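PDB 7CTP: protein Niban 2 from Homo sapiens, which may help suppress apoptosis and promote melanoma cell invasion, and of which this chain holds the PH domain and a large helical region. Local coordinates for residues L151-H163 with Y170-Q183. Sequence-based numbering, arbitrary orientation.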
loop_
_atom_site.group_PDB
_atom_site.type_symbol
_atom_site.label_atom_id
_atom_site.label_comp_id
_atom_site.label_asym_id
_atom_site.label_seq_id
_atom_site.Cartn_x
_atom_site.Cartn_y
_atom_site.Cartn_z
ATOM N N LEU A 151 23.796 -5.615 -20.104
ATOM C CA LEU A 151 24.003 -5.178 -18.727
ATOM C C LEU A 151 25.000 -6.091 -18.001
ATOM O O LEU A 151 24.731 -7.271 -17.795
ATOM C CB LEU A 151 22.668 -5.135 -17.979
ATOM C CG LEU A 151 22.629 -4.436 -16.622
ATOM C CD1 LEU A 151 23.186 -3.023 -16.710
ATOM C CD2 LEU A 151 21.205 -4.422 -16.093
ATOM N N LYS A 152 26.144 -5.524 -17.606
ATOM C CA LYS A 152 27.263 -6.283 -17.047
ATOM C C LYS A 152 27.875 -5.482 -15.905
ATOM O O LYS A 152 28.341 -4.359 -16.122
ATOM C CB LYS A 152 28.316 -6.572 -18.122
ATOM C CG LYS A 152 28.198 -7.933 -18.789
ATOM C CD LYS A 152 28.777 -7.906 -20.199
ATOM C CE LYS A 152 28.069 -8.903 -21.106
ATOM N NZ LYS A 152 28.807 -10.193 -21.215
ATOM N N CYS A 153 27.909 -6.069 -14.698
ATOM C CA CYS A 153 28.241 -5.343 -13.465
ATOM C C CYS A 153 29.695 -5.571 -13.050
ATOM O O CYS A 153 30.227 -6.670 -13.230
ATOM C CB CYS A 153 27.327 -5.776 -12.323
ATOM S SG CYS A 153 25.572 -5.669 -12.695
ATOM N N PRO A 154 30.330 -4.550 -12.463
ATOM C CA PRO A 154 31.727 -4.699 -12.018
ATOM C C PRO A 154 31.916 -5.612 -10.813
ATOM O O PRO A 154 33.063 -5.957 -10.500
ATOM C CB PRO A 154 32.147 -3.262 -11.671
ATOM C CG PRO A 154 31.063 -2.367 -12.208
ATOM C CD PRO A 154 29.821 -3.185 -12.261
ATOM N N THR A 155 30.851 -5.974 -10.102
ATOM C CA THR A 155 30.936 -6.898 -8.980
ATOM C C THR A 155 29.926 -8.018 -9.170
ATOM O O THR A 155 29.081 -7.982 -10.072
ATOM C CB THR A 155 30.683 -6.206 -7.633
ATOM O OG1 THR A 155 29.267 -6.094 -7.413
ATOM C CG2 THR A 155 31.325 -4.825 -7.589
ATOM N N GLN A 156 30.018 -9.018 -8.296
ATOM C CA GLN A 156 29.128 -10.170 -8.325
ATOM C C GLN A 156 27.863 -9.976 -7.496
ATOM O O GLN A 156 27.119 -10.941 -7.292
ATOM C CB GLN A 156 29.868 -11.415 -7.825
ATOM C CG GLN A 156 31.252 -11.604 -8.413
ATOM C CD GLN A 156 32.350 -11.221 -7.432
ATOM O OE1 GLN A 156 32.526 -10.040 -7.108
ATOM N NE2 GLN A 156 33.095 -12.216 -6.955
ATOM N N PHE A 157 27.600 -8.768 -7.009
ATOM C CA PHE A 157 26.502 -8.530 -6.072
ATOM C C PHE A 157 25.666 -7.355 -6.552
ATOM O O PHE A 157 25.759 -6.243 -6.020
ATOM C CB PHE A 157 27.042 -8.301 -4.664
ATOM C CG PHE A 157 27.993 -9.373 -4.224
ATOM C CD1 PHE A 157 27.525 -10.639 -3.905
ATOM C CD2 PHE A 157 29.356 -9.134 -4.181
ATOM C CE1 PHE A 157 28.402 -11.639 -3.522
ATOM C CE2 PHE A 157 30.235 -10.128 -3.799
ATOM C CZ PHE A 157 29.756 -11.379 -3.469
ATOM N N PRO A 158 24.831 -7.570 -7.558
ATOM C CA PRO A 158 23.993 -6.484 -8.067
ATOM C C PRO A 158 22.714 -6.342 -7.257
ATOM O O PRO A 158 22.290 -7.252 -6.540
ATOM C CB PRO A 158 23.692 -6.931 -9.501
ATOM C CG PRO A 158 23.632 -8.434 -9.383
ATOM C CD PRO A 158 24.607 -8.830 -8.293
ATOM N N LEU A 159 22.116 -5.155 -7.370
ATOM C CA LEU A 159 20.778 -4.858 -6.867
ATOM C C LEU A 159 20.110 -3.980 -7.912
ATOM O O LEU A 159 20.603 -2.885 -8.198
ATOM C CB LEU A 159 20.820 -4.133 -5.514
ATOM C CG LEU A 159 19.958 -4.620 -4.349
ATOM C CD1 LEU A 159 20.108 -6.109 -4.178
ATOM C CD2 LEU A 159 20.366 -3.913 -3.072
ATOM N N ILE A 160 19.012 -4.454 -8.492
ATOM C CA ILE A 160 18.339 -3.766 -9.586
ATOM C C ILE A 160 16.938 -3.389 -9.135
ATOM O O ILE A 160 16.225 -4.212 -8.549
ATOM C CB ILE A 160 18.298 -4.635 -10.859
ATOM C CG1 ILE A 160 19.719 -4.829 -11.391
ATOM C CG2 ILE A 160 17.414 -3.974 -11.923
ATOM C CD1 ILE A 160 19.848 -5.992 -12.351
ATOM N N LEU A 161 16.551 -2.143 -9.395
ATOM C CA LEU A 161 15.211 -1.659 -9.098
ATOM C C LEU A 161 14.407 -1.610 -10.393
ATOM O O LEU A 161 14.744 -0.842 -11.303
ATOM C CB LEU A 161 15.269 -0.269 -8.465
ATOM C CG LEU A 161 16.005 -0.145 -7.136
ATOM C CD1 LEU A 161 15.831 1.276 -6.601
ATOM C CD2 LEU A 161 15.491 -1.161 -6.150
ATOM N N TRP A 162 13.339 -2.406 -10.460
ATOM C CA TRP A 162 12.448 -2.485 -11.610
ATOM C C TRP A 162 11.090 -1.886 -11.257
ATOM O O TRP A 162 10.623 -2.026 -10.126
ATOM C CB TRP A 162 12.275 -3.944 -12.043
ATOM C CG TRP A 162 11.225 -4.193 -13.099
ATOM C CD1 TRP A 162 11.422 -4.274 -14.452
ATOM C CD2 TRP A 162 9.835 -4.435 -12.882
ATOM N NE1 TRP A 162 10.235 -4.541 -15.091
ATOM C CE2 TRP A 162 9.242 -4.644 -14.147
ATOM C CE3 TRP A 162 9.030 -4.492 -11.742
ATOM C CZ2 TRP A 162 7.885 -4.909 -14.299
ATOM C CZ3 TRP A 162 7.677 -4.758 -11.895
ATOM C CH2 TRP A 162 7.120 -4.953 -13.163
ATOM N N HIS A 163 10.455 -1.240 -12.235
ATOM C CA HIS A 163 9.110 -0.683 -12.114
ATOM C C HIS A 163 8.409 -0.961 -13.436
ATOM O O HIS A 163 9.059 -0.940 -14.487
ATOM C CB HIS A 163 9.186 0.830 -11.816
ATOM C CG HIS A 163 7.875 1.492 -11.505
ATOM N ND1 HIS A 163 6.931 1.775 -12.469
ATOM C CD2 HIS A 163 7.391 1.999 -10.345
ATOM C CE1 HIS A 163 5.905 2.396 -11.913
ATOM N NE2 HIS A 163 6.162 2.551 -10.625
ATOM N N TYR A 170 20.183 0.452 -11.722
ATOM C CA TYR A 170 21.109 -0.669 -11.641
ATOM C C TYR A 170 22.245 -0.300 -10.701
ATOM O O TYR A 170 22.984 0.657 -10.962
ATOM C CB TYR A 170 21.650 -1.024 -13.025
ATOM C CG TYR A 170 20.583 -1.033 -14.095
ATOM C CD1 TYR A 170 19.626 -2.038 -14.137
ATOM C CD2 TYR A 170 20.521 -0.028 -15.052
ATOM C CE1 TYR A 170 18.643 -2.052 -15.119
ATOM C CE2 TYR A 170 19.541 -0.034 -16.035
ATOM C CZ TYR A 170 18.607 -1.049 -16.060
ATOM O OH TYR A 170 17.630 -1.059 -17.038
ATOM N N PHE A 171 22.363 -1.042 -9.607
ATOM C CA PHE A 171 23.402 -0.857 -8.605
ATOM C C PHE A 171 24.206 -2.142 -8.468
ATOM O O PHE A 171 23.737 -3.227 -8.811
ATOM C CB PHE A 171 22.812 -0.507 -7.235
ATOM C CG PHE A 171 21.894 0.683 -7.242
ATOM C CD1 PHE A 171 22.401 1.960 -7.390
ATOM C CD2 PHE A 171 20.529 0.520 -7.073
ATOM C CE1 PHE A 171 21.550 3.065 -7.380
ATOM C CE2 PHE A 171 19.680 1.608 -7.067
ATOM C CZ PHE A 171 20.190 2.884 -7.220
ATOM N N CYS A 172 25.424 -2.030 -7.944
ATOM C CA CYS A 172 26.071 -3.227 -7.424
ATOM C C CYS A 172 26.915 -2.844 -6.214
ATOM O O CYS A 172 27.247 -1.673 -5.992
ATOM C CB CYS A 172 26.880 -3.982 -8.506
ATOM S SG CYS A 172 28.313 -3.175 -9.136
ATOM N N MET A 173 27.187 -3.852 -5.396
ATOM C CA MET A 173 27.926 -3.704 -4.154
ATOM C C MET A 173 29.148 -4.610 -4.186
ATOM O O MET A 173 29.240 -5.553 -4.977
ATOM C CB MET A 173 27.060 -4.051 -2.937
ATOM C CG MET A 173 25.894 -3.103 -2.708
ATOM S SD MET A 173 24.496 -3.540 -3.766
ATOM C CE MET A 173 23.458 -2.100 -3.585
ATOM N N MET A 174 30.078 -4.317 -3.287
ATOM C CA MET A 174 31.357 -5.004 -3.301
ATOM C C MET A 174 31.288 -6.359 -2.609
ATOM O O MET A 174 32.032 -7.278 -2.972
ATOM C CB MET A 174 32.402 -4.117 -2.638
ATOM C CG MET A 174 33.784 -4.521 -2.946
ATOM S SD MET A 174 34.825 -3.085 -3.171
ATOM C CE MET A 174 34.103 -1.900 -2.089
ATOM N N THR A 175 30.405 -6.502 -1.625
ATOM C CA THR A 175 30.323 -7.699 -0.803
ATOM C C THR A 175 28.878 -8.155 -0.697
ATOM O O THR A 175 27.949 -7.342 -0.778
ATOM C CB THR A 175 30.870 -7.449 0.606
ATOM O OG1 THR A 175 30.029 -6.508 1.282
ATOM C CG2 THR A 175 32.281 -6.897 0.546
ATOM N N GLU A 176 28.699 -9.465 -0.499
ATOM C CA GLU A 176 27.367 -9.994 -0.215
ATOM C C GLU A 176 26.764 -9.334 1.016
ATOM O O GLU A 176 25.540 -9.165 1.093
ATOM C CB GLU A 176 27.424 -11.513 -0.038
ATOM C CG GLU A 176 26.059 -12.183 0.154
ATOM C CD GLU A 176 26.163 -13.678 0.401
ATOM O OE1 GLU A 176 25.323 -14.430 -0.139
ATOM O OE2 GLU A 176 27.078 -14.102 1.140
ATOM N N ALA A 177 27.604 -8.945 1.979
ATOM C CA ALA A 177 27.109 -8.285 3.181
ATOM C C ALA A 177 26.472 -6.945 2.843
ATOM O O ALA A 177 25.410 -6.597 3.376
ATOM C CB ALA A 177 28.238 -8.102 4.191
ATOM N N GLU A 178 27.114 -6.169 1.966
ATOM C CA GLU A 178 26.554 -4.878 1.584
ATOM C C GLU A 178 25.277 -5.063 0.770
ATOM O O GLU A 178 24.299 -4.332 0.966
ATOM C CB GLU A 178 27.595 -4.065 0.812
ATOM C CG GLU A 178 28.737 -3.536 1.687
ATOM C CD GLU A 178 29.697 -2.627 0.934
ATOM O OE1 GLU A 178 30.612 -2.064 1.574
ATOM O OE2 GLU A 178 29.542 -2.473 -0.295
ATOM N N GLN A 179 25.270 -6.060 -0.124
ATOM C CA GLN A 179 24.082 -6.401 -0.908
ATOM C C GLN A 179 22.896 -6.717 -0.004
ATOM O O GLN A 179 21.788 -6.198 -0.204
ATOM C CB GLN A 179 24.401 -7.590 -1.823
ATOM C CG GLN A 179 23.425 -7.825 -2.968
ATOM C CD GLN A 179 23.607 -9.187 -3.613
ATOM O OE1 GLN A 179 24.001 -10.153 -2.952
ATOM N NE2 GLN A 179 23.321 -9.275 -4.908
ATOM N N ASP A 180 23.119 -7.554 1.016
ATOM C CA ASP A 180 22.043 -7.954 1.920
ATOM C C ASP A 180 21.508 -6.766 2.700
ATOM O O ASP A 180 20.299 -6.665 2.940
ATOM C CB ASP A 180 22.536 -9.028 2.894
ATOM C CG ASP A 180 22.760 -10.371 2.230
ATOM O OD1 ASP A 180 22.308 -10.563 1.082
ATOM O OD2 ASP A 180 23.402 -11.236 2.862
ATOM N N LYS A 181 22.396 -5.868 3.124
ATOM C CA LYS A 181 21.969 -4.701 3.888
ATOM C C LYS A 181 21.148 -3.763 3.018
ATOM O O LYS A 181 20.070 -3.305 3.415
ATOM C CB LYS A 181 23.188 -3.971 4.456
ATOM C CG LYS A 181 22.851 -2.760 5.319
ATOM C CD LYS A 181 21.841 -3.102 6.398
ATOM C CE LYS A 181 21.980 -2.167 7.595
ATOM N NZ LYS A 181 21.660 -2.875 8.869
ATOM N N TRP A 182 21.652 -3.467 1.823
ATOM C CA TRP A 182 20.944 -2.552 0.938
ATOM C C TRP A 182 19.638 -3.158 0.444
ATOM O O TRP A 182 18.687 -2.421 0.172
ATOM C CB TRP A 182 21.839 -2.158 -0.232
ATOM C CG TRP A 182 22.699 -0.970 0.069
ATOM C CD1 TRP A 182 24.058 -0.958 0.227
ATOM C CD2 TRP A 182 22.262 0.382 0.252
ATOM N NE1 TRP A 182 24.493 0.322 0.499
ATOM C CE2 TRP A 182 23.408 1.161 0.522
ATOM C CE3 TRP A 182 21.012 1.009 0.222
ATOM C CZ2 TRP A 182 23.341 2.533 0.753
ATOM C CZ3 TRP A 182 20.947 2.370 0.453
ATOM C CH2 TRP A 182 22.103 3.119 0.715
ATOM N N GLN A 183 19.566 -4.488 0.319
ATOM C CA GLN A 183 18.300 -5.106 -0.065
ATOM C C GLN A 183 17.246 -4.899 1.009
ATOM O O GLN A 183 16.089 -4.599 0.699
ATOM C CB GLN A 183 18.471 -6.595 -0.345
ATOM C CG GLN A 183 17.165 -7.254 -0.717
ATOM C CD GLN A 183 17.332 -8.679 -1.165
ATOM O OE1 GLN A 183 18.389 -9.281 -0.977
ATOM N NE2 GLN A 183 16.291 -9.232 -1.759
HETATM O O HOH W 1 33.084 -7.804 -5.688
#
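The F157 ring lies flat over the first turn of helix 176-194, with E176 N 3.5 Å above its plane and over its centre. The first torsion (chi1 -51°) turns CG away from the carbonyl carbon, laying the ring across the peptide between T175 and E176, with E176 CB close to CE1. The Q179 amide crosses F157 at 77° to the ring and spends NE2 on P158 O (2.8 Å), a nearly straight bond in the amide plane, so a helix side chain grips the backbone of the strand. With an alanine in place of F157, the ring face over the T175-E176 peptide and E176 CB is lost, which would probably open a gap at the start of the helix. T155 OG1 donates to M173 O in a very short bond (2.5 Å) and accepts from F157 N, closing an ST turn, while L159 CD2 packs against both M173 CE (3.6 Å) and W182 CB. The example illustrates how a PH domain joins its last hairpin to its C-terminal helix: strands 157-162 and 169-173 pair antiparallel, flanked by strands 122-124 and 70-77, Y170 OH bonds to Y130 of helix 127-134, and W182 packs edge-to-face on F70.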